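Local structure of ORF10 (Moritella marina, 6RIW) at residues R617-A629 with Q915-L929. The protein forms the ketosynthase-chain length factor didomain of a polyunsaturated fatty acid synthase, and probably carries the 3-oxoacyl-[acyl-carrier-protein] synthase activity that extends the growing acyl chain. Sequence-based numbering, arbitrary orientation.
Sequences REELTNIAKDGVA and QLISNAIVNSASSSL
The carboxylate of Glu619 has two serine hydroxyls on the same side of its plane, one of them bonded to it: Ser926 OG donates to Glu619 OE2 from the anti side, 23° out of the carboxylate plane (2.9 Å), whereas Ser928 OG sits over the stem, 3.2 Å from Glu619 CG, and gives only a weak bond to Ser926 OG. With CG anti to the backbone N (chi1 176°) and the chain bent at chi2, the acid folds toward this loop. A lysine in its place would probably leave the Ser926 hydroxyl without its acceptor and less fixed in its rotation. Ser924 OG, as acceptor from Ser926 N in an ST turn, shapes the same loop. Beneath it, Ile623 CD1 packs 3.6 Å from Ser926 CB and 4.0 Å from Leu929 CD1. In the didomain, helix 614-628 belongs to the second ketosynthase-like half, of the thiolase superfamily; the axis of 617-628 runs nearly antiparallel to that of 917-922, at 156° and 8.0 Å at closest approach. At Gly627 a CB would crowd Ile921 CG1 and Ile917 O; Ala920 CB instead rests 3.8 Å from Gly627 CA. Ile917 lays its CG1 branch 3.2 Å from Gly627 O, and a water donates to both Ile623 O and Ala920 O. On the buried flank, Ile917, Ile921, Leu620 and Val628 also touch helix 129-148 of the first half, while Asp626 turns its carboxylate to Arg594 in a salt bridge.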
loop_
_atom_site.group_PDB
_atom_site.type_symbol
_atom_site.label_atom_id
_atom_site.label_comp_id
_atom_site.label_asym_id
_atom_site.label_seq_id
_atom_site.Cartn_x
_atom_site.Cartn_y
_atom_site.Cartn_z
ATOM N N ARG A 617 -37.353 -9.365 -6.731
ATOM C CA ARG A 617 -35.945 -9.728 -6.858
ATOM C C ARG A 617 -35.045 -8.641 -6.282
ATOM O O ARG A 617 -34.027 -8.940 -5.643
ATOM C CB ARG A 617 -35.611 -9.983 -8.336
ATOM C CG ARG A 617 -34.134 -10.197 -8.631
ATOM C CD ARG A 617 -33.914 -10.628 -10.076
ATOM N NE ARG A 617 -33.824 -9.482 -10.972
ATOM C CZ ARG A 617 -34.648 -9.263 -11.994
ATOM N NH1 ARG A 617 -35.632 -10.121 -12.252
ATOM N NH2 ARG A 617 -34.489 -8.184 -12.758
ATOM N N GLU A 618 -35.402 -7.370 -6.496
ATOM C CA GLU A 618 -34.593 -6.284 -5.938
ATOM C C GLU A 618 -34.660 -6.267 -4.422
ATOM O O GLU A 618 -33.634 -6.073 -3.755
ATOM C CB GLU A 618 -35.035 -4.939 -6.504
ATOM C CG GLU A 618 -34.659 -4.795 -7.980
ATOM C CD GLU A 618 -35.062 -3.462 -8.572
ATOM O OE1 GLU A 618 -35.909 -2.775 -7.957
ATOM O OE2 GLU A 618 -34.543 -3.115 -9.660
ATOM N N GLU A 619 -35.851 -6.491 -3.864
ATOM C CA GLU A 619 -35.997 -6.555 -2.416
ATOM C C GLU A 619 -35.223 -7.727 -1.819
ATOM O O GLU A 619 -34.566 -7.575 -0.790
ATOM C CB GLU A 619 -37.471 -6.667 -2.046
ATOM C CG GLU A 619 -37.707 -6.849 -0.558
ATOM C CD GLU A 619 -37.533 -5.546 0.215
ATOM O OE1 GLU A 619 -37.355 -4.484 -0.438
ATOM O OE2 GLU A 619 -37.588 -5.582 1.467
ATOM N N LEU A 620 -35.317 -8.910 -2.428
ATOM C CA LEU A 620 -34.536 -10.047 -1.951
ATOM C C LEU A 620 -33.038 -9.755 -2.024
ATOM O O LEU A 620 -32.280 -10.071 -1.092
ATOM C CB LEU A 620 -34.874 -11.283 -2.779
ATOM C CG LEU A 620 -34.140 -12.568 -2.402
ATOM C CD1 LEU A 620 -34.520 -13.013 -1.014
ATOM C CD2 LEU A 620 -34.483 -13.636 -3.419
ATOM N N THR A 621 -32.596 -9.182 -3.144
ATOM C CA THR A 621 -31.185 -8.834 -3.308
ATOM C C THR A 621 -30.749 -7.824 -2.252
ATOM O O THR A 621 -29.681 -7.971 -1.651
ATOM C CB THR A 621 -30.941 -8.296 -4.719
ATOM O OG1 THR A 621 -31.359 -9.283 -5.682
ATOM C CG2 THR A 621 -29.464 -8.028 -4.932
ATOM N N ASN A 622 -31.584 -6.826 -1.974
ATOM C CA ASN A 622 -31.222 -5.805 -0.987
ATOM C C ASN A 622 -31.097 -6.386 0.417
ATOM O O ASN A 622 -30.235 -5.956 1.198
ATOM C CB ASN A 622 -32.258 -4.686 -1.005
ATOM C CG ASN A 622 -32.082 -3.762 -2.184
ATOM O OD1 ASN A 622 -31.007 -3.716 -2.793
ATOM N ND2 ASN A 622 -33.136 -3.024 -2.526
ATOM N N ILE A 623 -31.944 -7.357 0.759
ATOM C CA ILE A 623 -31.863 -7.988 2.075
ATOM C C ILE A 623 -30.536 -8.723 2.229
ATOM O O ILE A 623 -29.860 -8.606 3.258
ATOM C CB ILE A 623 -33.045 -8.943 2.294
ATOM C CG1 ILE A 623 -34.376 -8.182 2.344
ATOM C CG2 ILE A 623 -32.856 -9.754 3.588
ATOM C CD1 ILE A 623 -35.551 -9.141 2.214
ATOM N N ALA A 624 -30.165 -9.508 1.216
ATOM C CA ALA A 624 -28.889 -10.228 1.248
ATOM C C ALA A 624 -27.708 -9.261 1.280
ATOM O O ALA A 624 -26.764 -9.464 2.052
ATOM C CB ALA A 624 -28.784 -11.162 0.037
ATOM N N LYS A 625 -27.741 -8.217 0.443
ATOM C CA LYS A 625 -26.651 -7.239 0.398
ATOM C C LYS A 625 -26.434 -6.590 1.759
ATOM O O LYS A 625 -25.291 -6.448 2.229
ATOM C CB LYS A 625 -26.962 -6.165 -0.642
ATOM C CG LYS A 625 -26.747 -6.597 -2.101
ATOM C CD LYS A 625 -27.072 -5.411 -2.991
ATOM C CE LYS A 625 -26.591 -5.638 -4.432
ATOM N NZ LYS A 625 -27.174 -4.601 -5.336
ATOM N N ASP A 626 -27.525 -6.150 2.397
ATOM C CA ASP A 626 -27.397 -5.461 3.679
ATOM C C ASP A 626 -26.851 -6.375 4.764
ATOM O O ASP A 626 -26.249 -5.885 5.731
ATOM C CB ASP A 626 -28.746 -4.886 4.096
ATOM C CG ASP A 626 -29.145 -3.679 3.266
ATOM O OD1 ASP A 626 -28.302 -3.178 2.477
ATOM O OD2 ASP A 626 -30.310 -3.232 3.388
ATOM N N GLY A 627 -27.016 -7.689 4.610
ATOM C CA GLY A 627 -26.394 -8.612 5.533
ATOM C C GLY A 627 -24.880 -8.603 5.447
ATOM O O GLY A 627 -24.197 -8.789 6.457
ATOM N N VAL A 628 -24.336 -8.378 4.253
ATOM C CA VAL A 628 -22.893 -8.509 4.039
ATOM C C VAL A 628 -22.150 -7.225 4.388
ATOM O O VAL A 628 -21.098 -7.257 5.045
ATOM C CB VAL A 628 -22.616 -8.930 2.584
ATOM C CG1 VAL A 628 -21.103 -8.921 2.328
ATOM C CG2 VAL A 628 -23.194 -10.309 2.333
ATOM N N ALA A 629 -22.650 -6.081 3.935
ATOM C CA ALA A 629 -21.927 -4.820 4.110
ATOM C C ALA A 629 -22.870 -3.682 3.776
ATOM O O ALA A 629 -23.861 -3.878 3.080
ATOM C CB ALA A 629 -20.686 -4.745 3.203
ATOM N N GLN A 915 -22.480 -5.992 11.554
ATOM C CA GLN A 915 -23.747 -6.717 11.593
ATOM C C GLN A 915 -23.561 -8.210 11.331
ATOM O O GLN A 915 -22.779 -8.615 10.464
ATOM C CB GLN A 915 -24.686 -6.113 10.545
ATOM C CG GLN A 915 -26.031 -6.794 10.418
ATOM C CD GLN A 915 -27.044 -5.876 9.800
ATOM O OE1 GLN A 915 -26.870 -5.407 8.679
ATOM N NE2 GLN A 915 -28.103 -5.589 10.538
ATOM N N LEU A 916 -24.276 -9.028 12.096
ATOM C CA LEU A 916 -24.245 -10.472 11.884
ATOM C C LEU A 916 -24.948 -10.804 10.567
ATOM O O LEU A 916 -26.136 -10.505 10.411
ATOM C CB LEU A 916 -24.910 -11.187 13.055
ATOM C CG LEU A 916 -24.357 -10.693 14.398
ATOM C CD1 LEU A 916 -25.329 -10.964 15.549
ATOM C CD2 LEU A 916 -23.024 -11.349 14.650
ATOM N N ILE A 917 -24.216 -11.411 9.619
ATOM C CA ILE A 917 -24.756 -11.626 8.274
ATOM C C ILE A 917 -26.010 -12.504 8.315
ATOM O O ILE A 917 -27.043 -12.166 7.720
ATOM C CB ILE A 917 -23.690 -12.243 7.347
ATOM C CG1 ILE A 917 -22.449 -11.342 7.226
ATOM C CG2 ILE A 917 -24.290 -12.500 5.950
ATOM C CD1 ILE A 917 -21.263 -12.065 6.563
ATOM N N SER A 918 -25.926 -13.671 8.959
ATOM C CA SER A 918 -27.040 -14.605 8.897
ATOM C C SER A 918 -28.274 -14.023 9.580
ATOM O O SER A 918 -29.378 -14.056 9.022
ATOM C CB SER A 918 -26.651 -15.937 9.520
ATOM O OG SER A 918 -27.733 -16.851 9.436
ATOM N N ASN A 919 -28.095 -13.455 10.778
ATOM C CA ASN A 919 -29.230 -12.886 11.500
ATOM C C ASN A 919 -29.919 -11.798 10.690
ATOM O O ASN A 919 -31.152 -11.679 10.720
ATOM C CB ASN A 919 -28.770 -12.309 12.845
ATOM C CG ASN A 919 -28.486 -13.375 13.873
ATOM O OD1 ASN A 919 -28.708 -14.572 13.640
ATOM N ND2 ASN A 919 -27.993 -12.949 15.033
ATOM N N ALA A 920 -29.132 -10.946 10.016
ATOM C CA ALA A 920 -29.697 -9.851 9.241
ATOM C C ALA A 920 -30.582 -10.360 8.112
ATOM O O ALA A 920 -31.537 -9.687 7.727
ATOM C CB ALA A 920 -28.592 -8.964 8.670
ATOM N N ILE A 921 -30.278 -11.526 7.568
ATOM C CA ILE A 921 -31.100 -12.105 6.510
ATOM C C ILE A 921 -32.248 -12.934 7.088
ATOM O O ILE A 921 -33.416 -12.696 6.758
ATOM C CB ILE A 921 -30.189 -12.932 5.568
ATOM C CG1 ILE A 921 -29.179 -12.002 4.890
ATOM C CG2 ILE A 921 -31.006 -13.707 4.541
ATOM C CD1 ILE A 921 -27.980 -12.729 4.243
ATOM N N VAL A 922 -31.947 -13.880 7.991
ATOM C CA VAL A 922 -32.967 -14.816 8.466
ATOM C C VAL A 922 -34.026 -14.106 9.301
ATOM O O VAL A 922 -35.183 -14.534 9.326
ATOM C CB VAL A 922 -32.365 -15.998 9.261
ATOM C CG1 VAL A 922 -31.406 -16.836 8.407
ATOM C CG2 VAL A 922 -31.713 -15.524 10.529
ATOM N N ASN A 923 -33.678 -13.022 9.993
ATOM C CA ASN A 923 -34.667 -12.311 10.794
ATOM C C ASN A 923 -35.128 -11.032 10.128
ATOM O O ASN A 923 -35.636 -10.139 10.810
ATOM C CB ASN A 923 -34.121 -11.998 12.189
ATOM C CG ASN A 923 -33.767 -13.247 12.973
ATOM O OD1 ASN A 923 -34.388 -14.303 12.808
ATOM N ND2 ASN A 923 -32.756 -13.138 13.821
ATOM N N SER A 924 -34.972 -10.924 8.812
ATOM C CA SER A 924 -35.353 -9.699 8.123
ATOM C C SER A 924 -36.818 -9.385 8.383
ATOM O O SER A 924 -37.664 -10.283 8.406
ATOM C CB SER A 924 -35.123 -9.828 6.619
ATOM O OG SER A 924 -35.829 -8.818 5.933
ATOM N N ALA A 925 -37.102 -8.100 8.596
ATOM C CA ALA A 925 -38.451 -7.606 8.835
ATOM C C ALA A 925 -39.143 -7.142 7.551
ATOM O O ALA A 925 -40.174 -6.466 7.624
ATOM C CB ALA A 925 -38.416 -6.469 9.862
ATOM N N SER A 926 -38.592 -7.487 6.388
ATOM C CA SER A 926 -39.193 -7.112 5.114
ATOM C C SER A 926 -40.597 -7.687 4.973
ATOM O O SER A 926 -40.807 -8.897 5.114
ATOM C CB SER A 926 -38.316 -7.600 3.957
ATOM O OG SER A 926 -39.068 -7.663 2.756
ATOM N N SER A 927 -41.554 -6.808 4.656
ATOM C CA SER A 927 -42.943 -7.229 4.474
ATOM C C SER A 927 -43.119 -8.085 3.221
ATOM O O SER A 927 -43.809 -9.112 3.259
ATOM C CB SER A 927 -43.849 -5.999 4.407
ATOM O OG SER A 927 -43.244 -4.978 3.626
ATOM N N SER A 928 -42.511 -7.686 2.099
ATOM C CA SER A 928 -42.676 -8.452 0.868
ATOM C C SER A 928 -41.994 -9.815 0.917
ATOM O O SER A 928 -42.169 -10.612 -0.011
ATOM C CB SER A 928 -42.159 -7.650 -0.328
ATOM O OG SER A 928 -40.843 -7.178 -0.109
ATOM N N LEU A 929 -41.243 -10.110 1.975
ATOM C CA LEU A 929 -40.589 -11.409 2.076
ATOM C C LEU A 929 -41.601 -12.545 2.186
ATOM O O LEU A 929 -41.338 -13.655 1.706
ATOM C CB LEU A 929 -39.633 -11.412 3.274
ATOM C CG LEU A 929 -38.559 -12.499 3.340
ATOM C CD1 LEU A 929 -37.722 -12.544 2.067
ATOM C CD2 LEU A 929 -37.672 -12.301 4.565
HETATM O O HOH W 1 -30.724 -7.475 5.617
HETATM O O HOH W 2 -22.488 -7.098 8.135
#